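PDB 7CIW: agmatine N-acetyltransferase from Drosophila melanogaster, which transfers the acetyl group of acetyl-CoA to the primary amine of agmatine, as a GNAT-family enzyme of the arylalkylamine N-acetyltransferase subfamily. Local coordinates for residues A[170-175]-A[210-215]; A[117-122]-A[181-186]; A[189-192]-A[198-201]; A[34-39]-A[101-106]. The protein carries 1 engineered substitution. All blocks are in the same frame, centred on the assembly; numbering follows the deposited sequence.

How the interactions relate
Interaction 4 lines the acetylagmatine pocket, interaction 1 reaches the coenzyme, and interaction 2 sits at an outer edge of the sheet. Interactions 1 and 2 share the pairing of strands 208-215 and 181-187, where Ile183 N is 2.8 Å from Thr211 O; their centres are about 12 Å apart. Interaction 3 backs interaction 4, centres about 10 Å apart: Ile200 CG2 packs on Leu36 CD2 at 3.7 Å, Ile200 also touches Leu106, and Arg201 pairs with Gly39 through the backbone. Val199 of interaction 3 stays about 11 Å from the product and Ile183 of interaction 2 about 13 Å, side chain to ligand. Helix 99-114 runs from interaction 4 toward the helix of interaction 2.

Interaction 1 (A[170-175]-A[210-215]); sequences YAARLV and QTFVLH. Engineered in segment 170-175: Ala171 (natural residue Ser). With COA (coenzyme A), chain B.
Val175 and Phe212 carry the apolar part of this contact between helix 169-177 and strand 208-215. Methyl CG2 of Val175 lies over one face of the Phe212 ring, 3.8 Å from its centroid and 19° off the normal, a CH-pi contact shifted toward CG and CD1. With CG anti to the carbonyl carbon (chi1 -70°), the phenyl group extends to the helix and also meets Ala172, whose CB is 3.7 Å from Phe212 CE1 on an oblique line. A small residue suits this place, since the strand axis passes only 9.4 Å from that of the helix segment.

The polar side chain of Gln210 joins by van der Waals contact alone: its extended chain sets NE2 3.5 Å from Ala172 CB.

Ligand contacts occupy another side of the helix. The adenine of coenzyme A lies over one face of the Tyr170 ring, C6A 3.3 Å above the ring plane and offset toward the rim. Replacing Tyr170 by an alanine would probably leave that adenine without its flat aromatic cover and freer to turn. Ala171, an engineered residue where serine is natural, puts CB 3.4 Å from the coenzyme sulfur S1P.

Around the contact, Cys166 of strand 161-166 touches both Val175 and Phe212, Leu182 of strand 181-187 packs on Phe212, and Thr211 meets helix 99-114.

Interaction 2 (A[117-122]-A[181-186]); sequences CRRFSV and QLINTL
Arg119 holds CG anti to its backbone N (chi1 175°) and reaches out toward the strand, and the bend at chi3 (-64°) turns the guanidinium so that one face meets Ile183. The isoleucine has CG1 between its backbone N and carbonyl carbon (chi1 63°), and this setting lifts CD1 to that face of the guanidinium, 4.2 Å from Arg119 NE. An arginine serves well here because its flat end can rest on a hydrocarbon while its N-H groups point to acceptors round the rim. Those acceptors are largely outside the pair: NE bonds to Thr114 O and NH2 to Ala113 O, backbone carbonyls at the C-terminal end of helix 99-114.

The link to the strand itself is indirect. Arg119 NH1 stays 3.8 Å from Ile183 O, and a water fills the role of mediator: it accepts from Arg119 NH2 at 3.1 Å and gives its two protons to Ile183 O at 3.0 Å and to Asn184 OD1 at 2.7 Å. Ile183 and Asn184 form a classic beta bulge, both facing Thr211 of the neighbouring strand, in strand 181-187, one edge of the GNAT sheet.

Phe120, just beyond the helix, supplies the apolar touch between side chains. Ile183 CG2 approaches the ring at its edge, near the ring plane, 4.1 Å from Phe120 CZ. One face of the same ring is covered by its neighbour in the chain, with Arg119 CG 3.9 Å above the plane and over the centre. His215, on strand 208-215, meets Phe120 edge-to-face.

Interaction 3 (A[189-192]-A[198-201]); sequences VDHL and QVIR
Gln198 and Leu192 form a single, isolated beta bridge, their CA atoms 4.3 Å apart, which closes a loop of five residues within the long connection between strands 181-187 and 208-215 of the GNAT fold.

Gln198 has the largest share of the buried surface. CG anti to the backbone N (chi1 -177°) and an extended chain lay its amide alongside Val189, with Gln198 CD 3.7 Å from Val189 CA. The side chains of Val189 and Gln198 run side by side in the same direction. At its end Gln198 NE2 donates to Ile200 O at 2.8 Å, with the acceptor near the amide plane; a bond back to the backbone two residues on thus fixes the rotation of the amide. With a leucine in its place, Ile200 O would probably lose this donor, and the side chain beside Val189 would be free to turn.

Val199 adds both backbone and side chain. Its N bonds to His191 O at 3.1 Å, nearly straight at 172° and in the carbonyl plane. The branched side chain reaches the imidazole obliquely, Val199 CG2 3.7 Å from His191 CD2, and the same methyl also touches the backbone of Leu192, 3.6 Å from Leu192 C. His191 in turn leans on Leu106 and Ala109 of helix 99-114.

The carbonyl of His191 has a second partner: a water lies 2.8 Å from His191 O, and this water accepts from Ile200 N at 2.7 Å.

Interaction 4 (A[34-39]-A[101-106]); sequences EPLTAG and GSILHL. With G0R (N-(4-carbamimidamidobutyl)ethanamide), chain C.
Leu36 packs against Ile103 and Leu106 in a buried, mainly apolar contact between the short helix 35-38 and helix 99-114, at a wall of the acetylagmatine pocket of this GNAT fold. Methyl CD1 of Leu36 does most of the touching, 3.9 Å from Ile103 CG2 and 3.7 Å from Leu106 CD2. The two leucine side chains slant across each other, methyl against methyl. Since Leu36 CD1 is also 3.7 Å from the butyl carbon C7 of the ligand, the same methyl joins the two helices and touches the butyl chain of the bound product. Ile103 turns its CD1 to the guanidinium, 3.8 Å from N12, and to Thr37, 4.2 Å from Thr37 CA.

Helix 35-38 is fixed at its start by Glu34, the N-cap. Glu34 CG is anti to the backbone N (chi1 -168°) and the chain bends at chi2, which curls the carboxylate back over the first turn. Leu36 N meets OE2 from above the carboxylate plane, while Glu34 OE1 takes Thr37 N at 2.8 Å and the Thr37 hydroxyl at 2.6 Å. Thr167 gives OE2 a further bond, so several donors grip the buried carboxylate.

The Thr37 hydroxyl gives its proton to Glu34 OE1 and offers its oxygen to the ligand, accepting a weak bond from N12 at 3.2 Å; Asp49 and Tyr30 bind the ligand too. A leucine methyl beside the butyl chain and a hydroxyl acceptor at the guanidinium are consistent with a pocket suited to agmatine.

Interaction 1 (A[170-175]-A[210-215])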
# COMPACT_ATOMS: atom_id res chain seq x y z
N TYR A 170 -8.75 -0.55 -9.44
CA TYR A 170 -8.74 0.90 -9.57
C TYR A 170 -7.35 1.47 -9.33
O TYR A 170 -6.94 2.45 -9.96
CB TYR A 170 -9.76 1.52 -8.62
CG TYR A 170 -11.12 0.91 -8.79
CD1 TYR A 170 -11.78 0.99 -10.01
CD2 TYR A 170 -11.74 0.24 -7.75
CE1 TYR A 170 -13.01 0.43 -10.19
CE2 TYR A 170 -12.99 -0.33 -7.92
CZ TYR A 170 -13.61 -0.23 -9.15
OH TYR A 170 -14.86 -0.80 -9.35
N ALA A 171 -6.61 0.88 -8.39
CA ALA A 171 -5.24 1.33 -8.18
C ALA A 171 -4.36 0.92 -9.34
O ALA A 171 -3.49 1.69 -9.77
CB ALA A 171 -4.70 0.78 -6.86
N ALA A 172 -4.56 -0.29 -9.88
CA ALA A 172 -3.81 -0.69 -11.07
C ALA A 172 -4.03 0.30 -12.20
O ALA A 172 -3.07 0.75 -12.84
CB ALA A 172 -4.21 -2.10 -11.49
N ARG A 173 -5.29 0.68 -12.46
CA ARG A 173 -5.57 1.63 -13.53
C ARG A 173 -4.94 2.99 -13.26
O ARG A 173 -4.47 3.66 -14.19
CB ARG A 173 -7.08 1.76 -13.72
CG ARG A 173 -7.71 0.53 -14.35
CD ARG A 173 -9.20 0.51 -14.09
NE ARG A 173 -9.77 -0.80 -14.39
CZ ARG A 173 -11.04 -1.12 -14.17
NH1 ARG A 173 -11.88 -0.23 -13.66
NH2 ARG A 173 -11.47 -2.34 -14.47
N LEU A 174 -4.93 3.41 -12.00
CA LEU A 174 -4.30 4.68 -11.64
C LEU A 174 -2.81 4.67 -11.97
O LEU A 174 -2.30 5.62 -12.58
CB LEU A 174 -4.53 4.98 -10.16
CG LEU A 174 -3.59 6.03 -9.58
CD1 LEU A 174 -3.89 7.36 -10.23
CD2 LEU A 174 -3.71 6.13 -8.07
N VAL A 175 -2.10 3.62 -11.57
CA VAL A 175 -0.65 3.66 -11.74
C VAL A 175 -0.28 3.41 -13.19
O VAL A 175 0.76 3.88 -13.65
CB VAL A 175 0.07 2.68 -10.79
CG1 VAL A 175 -0.20 3.08 -9.36
CG2 VAL A 175 -0.38 1.26 -11.02
N GLN A 210 -1.81 -7.09 -8.62
CA GLN A 210 -0.93 -6.73 -9.73
C GLN A 210 0.13 -5.79 -9.19
O GLN A 210 -0.19 -4.69 -8.74
CB GLN A 210 -1.71 -6.06 -10.85
CG GLN A 210 -2.79 -6.94 -11.45
CD GLN A 210 -3.57 -6.19 -12.48
OE1 GLN A 210 -3.18 -6.16 -13.64
NE2 GLN A 210 -4.66 -5.56 -12.07
N THR A 211 1.39 -6.21 -9.25
CA THR A 211 2.49 -5.40 -8.73
C THR A 211 3.08 -4.56 -9.85
O THR A 211 3.43 -5.09 -10.91
CB THR A 211 3.55 -6.29 -8.10
OG1 THR A 211 2.96 -7.01 -7.02
CG2 THR A 211 4.70 -5.44 -7.55
N PHE A 212 3.20 -3.26 -9.60
CA PHE A 212 3.73 -2.30 -10.55
C PHE A 212 4.96 -1.62 -9.96
O PHE A 212 5.07 -1.46 -8.74
CB PHE A 212 2.71 -1.23 -10.91
CG PHE A 212 1.55 -1.71 -11.74
CD1 PHE A 212 0.46 -2.36 -11.16
CD2 PHE A 212 1.53 -1.46 -13.10
CE1 PHE A 212 -0.61 -2.76 -11.94
CE2 PHE A 212 0.47 -1.87 -13.88
CZ PHE A 212 -0.60 -2.52 -13.30
N VAL A 213 5.87 -1.20 -10.84
CA VAL A 213 7.03 -0.41 -10.44
C VAL A 213 7.15 0.83 -11.31
O VAL A 213 6.67 0.88 -12.45
CB VAL A 213 8.35 -1.21 -10.48
CG1 VAL A 213 8.25 -2.45 -9.63
CG2 VAL A 213 8.69 -1.57 -11.92
N LEU A 214 7.81 1.84 -10.76
CA LEU A 214 8.17 3.05 -11.48
C LEU A 214 9.66 3.28 -11.30
O LEU A 214 10.15 3.31 -10.17
CB LEU A 214 7.39 4.26 -10.96
CG LEU A 214 7.72 5.58 -11.66
CD1 LEU A 214 7.11 5.61 -13.07
CD2 LEU A 214 7.26 6.76 -10.82
N HIS A 215 10.39 3.46 -12.40
CA HIS A 215 11.82 3.72 -12.32
C HIS A 215 12.05 5.21 -12.11
O HIS A 215 11.53 6.03 -12.86
CB HIS A 215 12.52 3.23 -13.58
CG HIS A 215 12.39 1.76 -13.79
ND1 HIS A 215 13.33 0.86 -13.34
CD2 HIS A 215 11.41 1.02 -14.37
CE1 HIS A 215 12.94 -0.37 -13.64
NE2 HIS A 215 11.78 -0.30 -14.26
N1A COA B . -14.91 2.21 -6.86
C2A COA B . -15.54 2.56 -8.02
N3A COA B . -14.97 3.45 -8.89
C4A COA B . -13.78 4.00 -8.61
C5A COA B . -13.16 3.66 -7.47
C6A COA B . -13.73 2.76 -6.60
N6A COA B . -13.44 2.09 -5.27
N7A COA B . -11.97 4.32 -7.39
C8A COA B . -11.85 5.09 -8.49
N9A COA B . -12.95 4.88 -9.23
C1B COA B . -13.40 5.38 -10.39
C2B COA B . -13.54 6.91 -10.18
O2B COA B . -14.82 7.27 -9.53
C3B COA B . -13.36 7.46 -11.40
O3B COA B . -14.47 7.30 -12.31
P3B COA B . -15.68 8.42 -12.51
O7A COA B . -15.14 9.82 -12.27
O8A COA B . -16.31 8.27 -13.90
O9A COA B . -16.72 8.08 -11.45
C4B COA B . -12.21 6.52 -12.07
O4B COA B . -12.30 5.32 -11.50
C5B COA B . -10.83 7.12 -11.93
O5B COA B . -10.71 7.62 -10.61
P1A COA B . -9.21 7.89 -9.92
O1A COA B . -8.06 7.21 -10.68
O2A COA B . -9.00 9.38 -9.74
O3A COA B . -9.31 7.14 -8.46
P2A COA B . -8.91 7.76 -7.00
O4A COA B . -9.88 8.85 -6.62
O5A COA B . -7.47 8.21 -7.01
O6A COA B . -9.15 6.44 -6.05
CBP COA B . -8.31 4.56 -4.99
CCP COA B . -8.41 5.30 -6.30
CDP COA B . -7.37 5.39 -4.05
CEP COA B . -7.72 3.16 -5.21
CAP COA B . -9.72 4.41 -4.42
OAP COA B . -10.45 3.54 -5.26
C9P COA B . -9.77 3.84 -2.99
O9P COA B . -9.52 4.50 -2.03
N8P COA B . -10.18 2.46 -2.83
C7P COA B . -10.31 1.85 -1.49
C6P COA B . -8.94 1.42 -0.82
C5P COA B . -8.17 0.64 -1.85
O5P COA B . -8.64 -0.33 -2.41
N4P COA B . -6.80 1.13 -2.14
C3P COA B . -5.91 0.56 -3.14
C2P COA B . -5.44 -0.85 -2.79
S1P COA B . -4.21 -1.14 -4.10

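Interaction 2 (A[117-122]-A[181-186])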
# COMPACT_ATOMS: atom_id res chain seq x y z
N CYS A 117 14.66 -5.74 -5.88
CA CYS A 117 16.05 -5.29 -5.77
C CYS A 117 16.97 -6.16 -6.60
O CYS A 117 17.87 -5.65 -7.29
CB CYS A 117 16.45 -5.28 -4.29
SG CYS A 117 15.64 -3.87 -3.42
N ARG A 118 16.73 -7.47 -6.57
CA ARG A 118 17.49 -8.38 -7.42
C ARG A 118 17.05 -8.28 -8.87
O ARG A 118 17.88 -8.34 -9.79
CB ARG A 118 17.31 -9.81 -6.93
CG ARG A 118 17.81 -10.02 -5.52
CD ARG A 118 17.94 -11.50 -5.18
NE ARG A 118 18.70 -11.67 -3.95
CZ ARG A 118 18.24 -11.35 -2.74
NH1 ARG A 118 17.01 -10.85 -2.60
NH2 ARG A 118 19.01 -11.53 -1.67
N ARG A 119 15.74 -8.15 -9.10
CA ARG A 119 15.22 -8.12 -10.46
C ARG A 119 15.82 -6.98 -11.27
O ARG A 119 16.18 -7.17 -12.44
CB ARG A 119 13.69 -8.03 -10.43
CG ARG A 119 13.03 -7.88 -11.80
CD ARG A 119 11.52 -7.66 -11.65
NE ARG A 119 10.85 -8.81 -11.03
CZ ARG A 119 10.10 -9.68 -11.69
NH1 ARG A 119 9.91 -9.55 -13.00
NH2 ARG A 119 9.55 -10.70 -11.04
N PHE A 120 15.93 -5.79 -10.68
CA PHE A 120 16.40 -4.61 -11.39
C PHE A 120 17.79 -4.15 -10.96
O PHE A 120 18.23 -3.07 -11.37
CB PHE A 120 15.39 -3.45 -11.22
CG PHE A 120 14.06 -3.72 -11.86
CD1 PHE A 120 12.92 -3.87 -11.08
CD2 PHE A 120 13.95 -3.84 -13.24
CE1 PHE A 120 11.69 -4.13 -11.67
CE2 PHE A 120 12.72 -4.09 -13.83
CZ PHE A 120 11.59 -4.24 -13.05
N SER A 121 18.49 -4.94 -10.13
CA SER A 121 19.81 -4.59 -9.61
C SER A 121 19.83 -3.17 -9.03
O SER A 121 20.66 -2.34 -9.38
CB SER A 121 20.90 -4.73 -10.68
OG SER A 121 21.42 -6.05 -10.72
N VAL A 122 18.89 -2.90 -8.12
CA VAL A 122 18.89 -1.62 -7.40
C VAL A 122 19.09 -1.93 -5.93
O VAL A 122 18.69 -3.00 -5.46
CB VAL A 122 17.59 -0.83 -7.62
CG1 VAL A 122 17.47 -0.36 -9.07
CG2 VAL A 122 16.39 -1.68 -7.21
N GLN A 181 4.95 0.23 -14.69
CA GLN A 181 4.95 -1.01 -15.47
C GLN A 181 4.58 -2.20 -14.61
O GLN A 181 5.06 -2.34 -13.48
CB GLN A 181 6.31 -1.25 -16.12
CG GLN A 181 6.69 -0.23 -17.18
CD GLN A 181 7.77 0.71 -16.70
OE1 GLN A 181 8.88 0.29 -16.37
NE2 GLN A 181 7.45 2.00 -16.66
N LEU A 182 3.74 -3.08 -15.16
CA LEU A 182 3.34 -4.29 -14.46
C LEU A 182 4.48 -5.30 -14.42
O LEU A 182 5.12 -5.56 -15.45
CB LEU A 182 2.14 -4.91 -15.19
CG LEU A 182 1.63 -6.25 -14.69
CD1 LEU A 182 1.00 -6.08 -13.31
CD2 LEU A 182 0.62 -6.80 -15.70
N ILE A 183 4.71 -5.92 -13.26
CA ILE A 183 5.79 -6.91 -13.18
C ILE A 183 5.33 -8.26 -12.63
O ILE A 183 6.09 -9.23 -12.71
CB ILE A 183 6.98 -6.40 -12.34
CG1 ILE A 183 6.58 -6.14 -10.89
CG2 ILE A 183 7.61 -5.15 -12.97
CD1 ILE A 183 7.77 -6.11 -9.95
N ASN A 184 4.11 -8.33 -12.09
CA ASN A 184 3.65 -9.58 -11.49
C ASN A 184 2.14 -9.57 -11.31
O ASN A 184 1.57 -8.55 -10.92
CB ASN A 184 4.30 -9.85 -10.13
CG ASN A 184 4.16 -11.30 -9.68
OD1 ASN A 184 4.80 -12.19 -10.23
ND2 ASN A 184 3.33 -11.54 -8.66
N THR A 185 1.51 -10.72 -11.54
CA THR A 185 0.09 -10.92 -11.32
C THR A 185 -0.10 -12.21 -10.54
O THR A 185 0.43 -13.26 -10.92
CB THR A 185 -0.69 -10.98 -12.64
OG1 THR A 185 -0.43 -9.80 -13.41
CG2 THR A 185 -2.18 -11.11 -12.38
N LEU A 186 -0.84 -12.13 -9.44
CA LEU A 186 -1.22 -13.32 -8.68
C LEU A 186 -2.72 -13.30 -8.50
O LEU A 186 -3.25 -12.40 -7.85
CB LEU A 186 -0.50 -13.36 -7.33
CG LEU A 186 -0.90 -14.45 -6.34
CD1 LEU A 186 -0.81 -15.82 -7.00
CD2 LEU A 186 0.01 -14.36 -5.11
O HOH W 1 6.88 -12.02 -11.97

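Interaction 3 (A[189-192]-A[198-201])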
# COMPACT_ATOMS: atom_id res chain seq x y z
N VAL A 189 -7.80 -16.60 -6.59
CA VAL A 189 -8.26 -17.99 -6.54
C VAL A 189 -7.10 -18.98 -6.55
O VAL A 189 -7.29 -20.15 -6.18
CB VAL A 189 -9.20 -18.32 -7.72
CG1 VAL A 189 -10.48 -17.52 -7.63
CG2 VAL A 189 -8.50 -18.09 -9.05
N ASP A 190 -5.92 -18.55 -6.98
CA ASP A 190 -4.75 -19.42 -7.07
C ASP A 190 -3.95 -19.46 -5.77
O ASP A 190 -2.99 -20.24 -5.69
CB ASP A 190 -3.81 -18.95 -8.19
CG ASP A 190 -4.42 -19.10 -9.58
OD1 ASP A 190 -5.35 -19.93 -9.75
OD2 ASP A 190 -3.94 -18.41 -10.51
N HIS A 191 -4.29 -18.65 -4.77
CA HIS A 191 -3.48 -18.54 -3.55
C HIS A 191 -4.19 -19.23 -2.39
O HIS A 191 -5.19 -18.72 -1.87
CB HIS A 191 -3.17 -17.08 -3.20
CG HIS A 191 -2.22 -16.96 -2.05
ND1 HIS A 191 -0.87 -17.20 -2.18
CD2 HIS A 191 -2.43 -16.66 -0.75
CE1 HIS A 191 -0.29 -17.05 -1.00
NE2 HIS A 191 -1.22 -16.72 -0.12
N LEU A 192 -3.67 -20.38 -1.97
CA LEU A 192 -4.25 -21.16 -0.88
C LEU A 192 -3.37 -21.11 0.36
O LEU A 192 -2.19 -20.78 0.29
CB LEU A 192 -4.44 -22.62 -1.28
CG LEU A 192 -5.06 -22.86 -2.65
CD1 LEU A 192 -5.13 -24.36 -2.89
CD2 LEU A 192 -6.43 -22.23 -2.69
N GLN A 198 -8.76 -21.17 0.07
CA GLN A 198 -8.40 -19.90 -0.55
C GLN A 198 -8.24 -18.82 0.51
O GLN A 198 -9.12 -18.62 1.34
CB GLN A 198 -9.45 -19.49 -1.58
CG GLN A 198 -9.13 -18.21 -2.33
CD GLN A 198 -10.17 -17.87 -3.37
OE1 GLN A 198 -10.78 -18.77 -3.95
NE2 GLN A 198 -10.35 -16.58 -3.64
N VAL A 199 -7.10 -18.12 0.49
CA VAL A 199 -6.78 -17.21 1.59
C VAL A 199 -7.64 -15.95 1.51
O VAL A 199 -8.33 -15.58 2.46
CB VAL A 199 -5.28 -16.87 1.60
CG1 VAL A 199 -4.99 -15.78 2.61
CG2 VAL A 199 -4.48 -18.12 1.92
N ILE A 200 -7.61 -15.27 0.36
CA ILE A 200 -8.29 -14.00 0.18
C ILE A 200 -9.45 -14.21 -0.76
O ILE A 200 -9.28 -14.77 -1.85
CB ILE A 200 -7.34 -12.93 -0.38
CG1 ILE A 200 -5.95 -13.05 0.25
CG2 ILE A 200 -7.92 -11.55 -0.17
CD1 ILE A 200 -5.85 -12.42 1.61
N ARG A 201 -10.65 -13.75 -0.36
CA ARG A 201 -11.83 -13.76 -1.23
C ARG A 201 -12.39 -12.35 -1.33
O ARG A 201 -13.34 -12.00 -0.62
CB ARG A 201 -12.90 -14.73 -0.73
CG ARG A 201 -13.88 -15.12 -1.84
CD ARG A 201 -15.27 -15.41 -1.29
NE ARG A 201 -15.42 -16.82 -0.95
CZ ARG A 201 -16.33 -17.28 -0.09
NH1 ARG A 201 -17.15 -16.44 0.51
NH2 ARG A 201 -16.40 -18.58 0.17
O HOH W 2 -6.24 -16.10 -1.82

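Interaction 4 (A[34-39]-A[101-106])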
# COMPACT_ATOMS: atom_id res chain seq x y z
N GLU A 34 -10.40 -2.01 0.82
CA GLU A 34 -9.17 -2.61 0.31
C GLU A 34 -9.38 -4.12 0.14
O GLU A 34 -9.83 -4.79 1.08
CB GLU A 34 -8.02 -2.32 1.26
CG GLU A 34 -6.66 -2.65 0.67
CD GLU A 34 -6.36 -4.12 0.78
OE1 GLU A 34 -6.55 -4.67 1.89
OE2 GLU A 34 -5.96 -4.74 -0.23
N PRO A 35 -9.09 -4.67 -1.04
CA PRO A 35 -9.49 -6.07 -1.30
C PRO A 35 -8.94 -7.12 -0.33
O PRO A 35 -9.69 -8.03 0.02
CB PRO A 35 -9.00 -6.30 -2.74
CG PRO A 35 -9.16 -4.95 -3.37
CD PRO A 35 -8.75 -3.96 -2.29
N LEU A 36 -7.67 -7.06 0.10
CA LEU A 36 -7.22 -8.09 1.06
C LEU A 36 -7.95 -7.97 2.39
O LEU A 36 -8.31 -8.98 3.00
CB LEU A 36 -5.72 -8.00 1.30
CG LEU A 36 -4.81 -8.03 0.09
CD1 LEU A 36 -3.36 -8.21 0.55
CD2 LEU A 36 -5.25 -9.14 -0.86
N THR A 37 -8.15 -6.74 2.86
CA THR A 37 -8.87 -6.52 4.11
C THR A 37 -10.34 -6.91 3.98
O THR A 37 -10.90 -7.52 4.89
CB THR A 37 -8.72 -5.06 4.53
OG1 THR A 37 -7.37 -4.64 4.31
CG2 THR A 37 -9.06 -4.87 6.01
N ALA A 38 -10.97 -6.56 2.86
CA ALA A 38 -12.37 -6.91 2.65
C ALA A 38 -12.54 -8.40 2.39
O ALA A 38 -13.64 -8.93 2.60
CB ALA A 38 -12.95 -6.11 1.49
N GLY A 39 -11.49 -9.07 1.95
CA GLY A 39 -11.54 -10.48 1.62
C GLY A 39 -11.12 -11.42 2.73
O GLY A 39 -10.99 -12.62 2.49
N GLY A 101 -2.11 -12.43 9.57
CA GLY A 101 -1.31 -13.53 9.05
C GLY A 101 -1.71 -13.95 7.65
O GLY A 101 -0.85 -14.24 6.82
N SER A 102 -3.02 -13.98 7.37
CA SER A 102 -3.50 -14.30 6.03
C SER A 102 -3.09 -13.23 5.03
O SER A 102 -2.65 -13.53 3.91
CB SER A 102 -5.02 -14.47 6.04
OG SER A 102 -5.40 -15.61 6.79
N ILE A 103 -3.24 -11.96 5.42
CA ILE A 103 -2.85 -10.87 4.53
C ILE A 103 -1.34 -10.89 4.29
O ILE A 103 -0.87 -10.78 3.15
CB ILE A 103 -3.32 -9.52 5.13
CG1 ILE A 103 -4.86 -9.49 5.20
CG2 ILE A 103 -2.74 -8.33 4.37
CD1 ILE A 103 -5.45 -8.23 5.81
N LEU A 104 -0.56 -11.08 5.36
CA LEU A 104 0.89 -11.15 5.20
C LEU A 104 1.33 -12.33 4.36
O LEU A 104 2.31 -12.23 3.62
CB LEU A 104 1.57 -11.21 6.57
CG LEU A 104 1.89 -9.87 7.21
CD1 LEU A 104 2.41 -10.09 8.61
CD2 LEU A 104 2.89 -9.08 6.37
N HIS A 105 0.63 -13.47 4.45
CA HIS A 105 1.07 -14.60 3.63
C HIS A 105 0.89 -14.31 2.15
O HIS A 105 1.75 -14.68 1.33
CB HIS A 105 0.34 -15.87 4.05
CG HIS A 105 1.06 -16.64 5.12
ND1 HIS A 105 0.80 -16.48 6.46
CD2 HIS A 105 2.05 -17.56 5.04
CE1 HIS A 105 1.59 -17.27 7.17
NE2 HIS A 105 2.36 -17.94 6.33
N LEU A 106 -0.18 -13.60 1.77
CA LEU A 106 -0.30 -13.18 0.37
C LEU A 106 0.77 -12.16 0.01
O LEU A 106 1.46 -12.29 -1.00
CB LEU A 106 -1.70 -12.63 0.09
CG LEU A 106 -1.85 -12.23 -1.39
CD1 LEU A 106 -3.11 -12.81 -1.99
CD2 LEU A 106 -1.75 -10.72 -1.63
C10 G0R C . -2.96 -4.19 4.85
N12 G0R C . -4.28 -4.73 5.13
C1 G0R C . -1.30 0.43 -2.09
C2 G0R C . -2.16 -0.56 -1.32
C5 G0R C . -2.64 -2.96 -0.66
C6 G0R C . -1.91 -3.44 0.59
C7 G0R C . -2.62 -4.62 1.27
C8 G0R C . -3.41 -4.29 2.54
N4 G0R C . -1.85 -1.98 -1.38
N9 G0R C . -2.56 -3.99 3.67
N11 G0R C . -2.07 -3.85 5.94
O3 G0R C . -3.07 -0.18 -0.66